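Putative enoyl-CoA hydratase (Streptomyces avermitilis, PDB 3GKB) is of unproven function but, as a member of the crotonase-like family, probably acts on an acyl-coenzyme A thioester, perhaps as an enoyl-CoA hydratase. Local coordinates at residues V57-D62 with I110-G115; A131-E136 with G187-A192. All coordinates share one frame; numbering follows the deposited sequence.

Interaction 1. Residues V57-D62 with I110-G115; sequences VFSSAD and IVKLAG
Phe58 bonds through both its N and its O to the backbone of 110-112, where strands 57-60 and 110-113 run parallel, their short axes 21° apart. Phe58 N donates to Ile110 O at 2.9 Å and Phe58 O accepts from Lys112 N at 3.0 Å, both nearly straight (N-H...O 167° and 174°). Ile110 O is also approached by Val57 CA in a C-H...O contact of 3.3 Å. Beyond Phe58 and Val111 the strands diverge, the CA-CA distance rising from 4.9 Å for Phe58-Val111 to 5.3 Å for Ser59-Lys112, and one water accepts from Ser60 N and donates to Lys112 O.

A second water joins the side chains, bonded to Ser59 OG at 2.7 Å and accepting from Lys112 NZ at 3.1 Å. The lysine chain bends at chi3, which lays CE against Ser59 CB at 3.7 Å. Its ammonium has a stronger partner in Asp199, a salt bridge. Ser60 OG accepts from Asp62 N, closing an ST turn where the strand ends.

Val57 and Ile110 lie on the face covered by helix 195-210, whereas Phe58 and Val111 lie on the other, where Phe58 meets Phe124 edge-to-face. Direct peptide pairing in the buried part of this central crotonase sheet thus gives way to water-mediated pairing at the C-terminal strand ends, consistent with solvent contributing to cohesion there.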
loop_
_atom_site.group_PDB
_atom_site.type_symbol
_atom_site.label_atom_id
_atom_site.label_comp_id
_atom_site.label_asym_id
_atom_site.label_seq_id
_atom_site.Cartn_x
_atom_site.Cartn_y
_atom_site.Cartn_z
ATOM N N VAL B 57 -21.739 -13.218 2.343
ATOM C CA VAL B 57 -21.854 -11.762 2.299
ATOM C C VAL B 57 -22.461 -11.278 3.618
ATOM O O VAL B 57 -23.560 -11.703 4.005
ATOM C CB VAL B 57 -22.744 -11.244 1.166
ATOM C CG1 VAL B 57 -22.745 -9.677 1.181
ATOM C CG2 VAL B 57 -22.286 -11.750 -0.210
ATOM N N PHE B 58 -21.744 -10.395 4.294
ATOM C CA PHE B 58 -22.210 -9.784 5.527
ATOM C C PHE B 58 -22.805 -8.429 5.229
ATOM O O PHE B 58 -22.181 -7.610 4.546
ATOM C CB PHE B 58 -21.046 -9.572 6.492
ATOM C CG PHE B 58 -20.324 -10.817 6.893
ATOM C CD1 PHE B 58 -20.750 -11.574 7.961
ATOM C CD2 PHE B 58 -19.184 -11.213 6.235
ATOM C CE1 PHE B 58 -20.040 -12.711 8.361
ATOM C CE2 PHE B 58 -18.505 -12.350 6.624
ATOM C CZ PHE B 58 -18.954 -13.096 7.695
ATOM N N SER B 59 -23.994 -8.189 5.768
ATOM C CA SER B 59 -24.642 -6.893 5.637
ATOM C C SER B 59 -25.361 -6.561 6.941
ATOM O O SER B 59 -25.471 -7.384 7.852
ATOM C CB SER B 59 -25.602 -6.875 4.434
ATOM O OG SER B 59 -26.722 -7.724 4.660
ATOM N N SER B 60 -25.841 -5.335 7.057
ATOM C CA SER B 60 -26.581 -4.951 8.254
ATOM C C SER B 60 -28.066 -4.652 7.997
ATOM O O SER B 60 -28.403 -4.064 6.979
ATOM C CB SER B 60 -25.953 -3.699 8.852
ATOM O OG SER B 60 -26.680 -3.291 9.994
ATOM N N ALA B 61 -28.917 -5.003 8.954
ATOM C CA ALA B 61 -30.327 -4.588 8.943
ATOM C C ALA B 61 -30.548 -3.172 9.517
ATOM O O ALA B 61 -31.626 -2.574 9.347
ATOM C CB ALA B 61 -31.173 -5.627 9.692
ATOM N N ASP B 62 -29.529 -2.626 10.179
ATOM C CA ASP B 62 -29.661 -1.310 10.853
ATOM C C ASP B 62 -29.407 -0.201 9.826
ATOM O O ASP B 62 -28.394 -0.228 9.128
ATOM C CB ASP B 62 -28.662 -1.245 12.010
ATOM C CG ASP B 62 -28.798 0.008 12.858
ATOM O OD1 ASP B 62 -28.636 1.133 12.327
ATOM O OD2 ASP B 62 -29.006 -0.160 14.087
ATOM N N ILE B 110 -17.273 -11.434 1.996
ATOM C CA ILE B 110 -17.488 -10.115 1.419
ATOM C C ILE B 110 -18.294 -9.282 2.412
ATOM O O ILE B 110 -19.319 -9.744 2.893
ATOM C CB ILE B 110 -18.283 -10.211 0.080
ATOM C CG1 ILE B 110 -17.514 -11.028 -0.955
ATOM C CG2 ILE B 110 -18.576 -8.796 -0.484
ATOM C CD1 ILE B 110 -18.352 -11.380 -2.230
ATOM N N VAL B 111 -17.838 -8.074 2.724
ATOM C CA VAL B 111 -18.631 -7.151 3.570
ATOM C C VAL B 111 -19.232 -6.067 2.678
ATOM O O VAL B 111 -18.537 -5.475 1.845
ATOM C CB VAL B 111 -17.776 -6.490 4.688
ATOM C CG1 VAL B 111 -18.517 -5.278 5.320
ATOM C CG2 VAL B 111 -17.376 -7.534 5.787
ATOM N N LYS B 112 -20.532 -5.862 2.827
ATOM C CA LYS B 112 -21.251 -4.751 2.221
ATOM C C LYS B 112 -21.513 -3.699 3.302
ATOM O O LYS B 112 -22.383 -3.909 4.175
ATOM C CB LYS B 112 -22.572 -5.232 1.643
ATOM C CG LYS B 112 -23.399 -4.112 1.039
ATOM C CD LYS B 112 -24.575 -4.660 0.225
ATOM C CE LYS B 112 -25.634 -5.272 1.092
ATOM N NZ LYS B 112 -26.862 -5.680 0.313
ATOM N N LEU B 113 -20.787 -2.586 3.226
ATOM C CA LEU B 113 -20.802 -1.548 4.253
ATOM C C LEU B 113 -21.546 -0.316 3.757
ATOM O O LEU B 113 -21.034 0.445 2.933
ATOM C CB LEU B 113 -19.370 -1.170 4.663
ATOM C CG LEU B 113 -19.249 -0.081 5.749
ATOM C CD1 LEU B 113 -19.812 -0.634 7.091
ATOM C CD2 LEU B 113 -17.832 0.417 5.917
ATOM N N ALA B 114 -22.733 -0.106 4.314
ATOM C CA ALA B 114 -23.551 1.037 3.965
ATOM C C ALA B 114 -23.507 2.123 5.024
ATOM O O ALA B 114 -23.581 3.307 4.667
ATOM C CB ALA B 114 -24.997 0.605 3.682
ATOM N N GLY B 115 -23.311 1.752 6.283
ATOM C CA GLY B 115 -23.332 2.689 7.385
ATOM C C GLY B 115 -22.018 2.735 8.158
ATOM O O GLY B 115 -20.929 2.524 7.589
HETATM O O HOH W 1 -28.366 -6.553 2.857
HETATM O O HOH W 2 -24.901 -3.393 5.085
#

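Interaction 2. Residues A131-E136 with G187-A192; sequences AFAAAE and GWINRA
Asn190 OD1 accepts from Ala131 N at 3.0 Å, a reach set by CG standing anti to the asparagine's own carbonyl carbon (chi1 -68°). The donor stands 56° out of the amide's carbonyl plane, not on a lone pair. In return Asn190 N donates to Ala131 O at 2.9 Å, and one asparagine therefore serves both the N-H and the C=O of Ala131. Asn190 CB lies 4.0 Å from Phe132 CE1, and the amide and ring planes are inclined at 49°. Arg191 CB comes to the ring's edge, in its plane, 3.9 Å from Phe132 CD1. Bends at chi2 and chi3 then lead the guanidinium to the second subunit, where NE hydrogen-bonds Tyr186 and NH2 forms a salt bridge with Glu170, both of that subunit.

Strand 191-193 is the last strand of the parallel run in the crotonase-type sheet and lies at its border within the chain. Its register is fixed by the parallel bridges Phe132-Arg191 and Ala133-Ala192, and Ala133 N donates to Arg191 O at 3.0 Å.

On the face opposite Phe132, Ile189 spans two alanines. Its CG2 rests 3.9 Å from Ala131 CB, while CG1, set between the backbone N and carbonyl carbon, carries CD1 to Ala133 CB at 3.4 Å, tighter than usual for two carbons. Helices 120-127 and 180-186 also pack against Ile189. Asn190 ND2 hydrogen-bonds Glu170 of the second subunit, and OD1 has a further donor in Arg162 of its own chain.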
loop_
_atom_site.group_PDB
_atom_site.type_symbol
_atom_site.label_atom_id
_atom_site.label_comp_id
_atom_site.label_asym_id
_atom_site.label_seq_id
_atom_site.Cartn_x
_atom_site.Cartn_y
_atom_site.Cartn_z
ATOM N N ALA B 131 -14.182 -5.846 1.048
ATOM C CA ALA B 131 -15.165 -4.945 1.621
ATOM C C ALA B 131 -15.457 -3.836 0.595
ATOM O O ALA B 131 -14.529 -3.203 0.054
ATOM C CB ALA B 131 -14.655 -4.319 2.889
ATOM N N PHE B 132 -16.742 -3.615 0.370
ATOM C CA PHE B 132 -17.255 -2.599 -0.562
ATOM C C PHE B 132 -18.171 -1.687 0.253
ATOM O O PHE B 132 -19.058 -2.185 0.976
ATOM C CB PHE B 132 -18.039 -3.268 -1.710
ATOM C CG PHE B 132 -17.198 -4.231 -2.519
ATOM C CD1 PHE B 132 -16.214 -3.740 -3.366
ATOM C CD2 PHE B 132 -17.311 -5.616 -2.370
ATOM C CE1 PHE B 132 -15.397 -4.621 -4.109
ATOM C CE2 PHE B 132 -16.507 -6.488 -3.114
ATOM C CZ PHE B 132 -15.537 -5.969 -3.968
ATOM N N ALA B 133 -17.984 -0.370 0.119
ATOM C CA ALA B 133 -18.685 0.606 0.965
ATOM C C ALA B 133 -19.408 1.697 0.165
ATOM O O ALA B 133 -18.958 2.105 -0.906
ATOM C CB ALA B 133 -17.720 1.268 1.975
ATOM N N ALA B 134 -20.518 2.168 0.718
ATOM C CA ALA B 134 -21.317 3.247 0.119
ATOM C C ALA B 134 -20.590 4.610 0.296
ATOM O O ALA B 134 -20.357 5.078 1.433
ATOM C CB ALA B 134 -22.688 3.301 0.794
ATOM N N ALA B 135 -20.285 5.248 -0.828
ATOM C CA ALA B 135 -19.507 6.496 -0.829
ATOM C C ALA B 135 -20.161 7.565 0.041
ATOM O O ALA B 135 -19.481 8.256 0.813
ATOM C CB ALA B 135 -19.311 6.990 -2.287
ATOM N N GLU B 136 -21.479 7.664 -0.020
ATOM C CA GLU B 136 -22.204 8.766 0.630
ATOM C C GLU B 136 -22.458 8.580 2.105
ATOM O O GLU B 136 -22.605 9.561 2.818
ATOM C CB GLU B 136 -23.582 8.989 -0.038
ATOM C CG GLU B 136 -23.528 9.488 -1.483
ATOM C CD GLU B 136 -23.563 8.357 -2.507
ATOM O OE1 GLU B 136 -23.080 7.253 -2.189
ATOM O OE2 GLU B 136 -24.062 8.572 -3.637
ATOM N N GLY B 187 -6.692 1.849 1.417
ATOM C CA GLY B 187 -6.645 0.422 1.233
ATOM C C GLY B 187 -7.262 -0.345 2.397
ATOM O O GLY B 187 -7.147 -1.570 2.443
ATOM N N TRP B 188 -7.936 0.373 3.303
ATOM C CA TRP B 188 -8.643 -0.221 4.466
ATOM C C TRP B 188 -9.822 -1.071 3.993
ATOM O O TRP B 188 -10.136 -2.118 4.576
ATOM C CB TRP B 188 -9.138 0.898 5.368
ATOM C CG TRP B 188 -9.491 0.558 6.781
ATOM C CD1 TRP B 188 -9.513 -0.679 7.374
ATOM C CD2 TRP B 188 -9.899 1.486 7.785
ATOM N NE1 TRP B 188 -9.895 -0.561 8.693
ATOM C CE2 TRP B 188 -10.117 0.761 8.973
ATOM C CE3 TRP B 188 -10.060 2.872 7.807
ATOM C CZ2 TRP B 188 -10.501 1.375 10.165
ATOM C CZ3 TRP B 188 -10.455 3.479 8.996
ATOM C CH2 TRP B 188 -10.685 2.728 10.144
ATOM N N ILE B 189 -10.450 -0.626 2.917
ATOM C CA ILE B 189 -11.461 -1.418 2.214
ATOM C C ILE B 189 -11.104 -1.495 0.738
ATOM O O ILE B 189 -10.214 -0.777 0.256
ATOM C CB ILE B 189 -12.882 -0.817 2.360
ATOM C CG1 ILE B 189 -12.939 0.575 1.708
ATOM C CG2 ILE B 189 -13.289 -0.780 3.811
ATOM C CD1 ILE B 189 -14.311 1.259 1.782
ATOM N N ASN B 190 -11.814 -2.325 -0.020
ATOM C CA ASN B 190 -11.457 -2.535 -1.415
ATOM C C ASN B 190 -11.893 -1.374 -2.305
ATOM O O ASN B 190 -11.122 -0.914 -3.165
ATOM C CB ASN B 190 -12.055 -3.839 -1.967
ATOM C CG ASN B 190 -11.440 -5.069 -1.341
ATOM O OD1 ASN B 190 -11.490 -5.249 -0.126
ATOM N ND2 ASN B 190 -10.860 -5.936 -2.177
ATOM N N ARG B 191 -13.115 -0.901 -2.108
ATOM C CA ARG B 191 -13.704 0.093 -3.017
ATOM C C ARG B 191 -14.845 0.829 -2.370
ATOM O O ARG B 191 -15.570 0.241 -1.593
ATOM C CB ARG B 191 -14.196 -0.578 -4.306
ATOM C CG ARG B 191 -14.239 0.354 -5.534
ATOM C CD ARG B 191 -12.908 0.283 -6.255
ATOM N NE ARG B 191 -12.696 -1.042 -6.829
ATOM C CZ ARG B 191 -13.228 -1.498 -7.953
ATOM N NH1 ARG B 191 -13.996 -0.725 -8.733
ATOM N NH2 ARG B 191 -12.966 -2.739 -8.324
ATOM N N ALA B 192 -14.990 2.117 -2.714
ATOM C CA ALA B 192 -16.164 2.918 -2.412
ATOM C C ALA B 192 -16.960 3.054 -3.698
ATOM O O ALA B 192 -16.384 3.378 -4.781
ATOM C CB ALA B 192 -15.781 4.292 -1.891
#

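In the fold
Interactions 1 and 2 come in series along the chain and belong to one six-stranded mixed sheet, their centres about 11 Å apart. Strands 108-113 and 130-134 are adjacent in it, so the two contacts share a border: Leu113 N and O probably bond to Phe132 O and Ala134 N, and Ile110 packs on Phe132. The four strands thus follow in the order 55-60, 108-113, 130-134 and 191-193, with helix 195-210 packing against side chains of both contacts. No other chain of the assembly touches interaction 1, whereas interaction 2 meets the second subunit. The 191-193 edge of the sheet thus reaches a subunit interface of the three-chain assembly, while the 55-60/108-113 pairing lies within the chain.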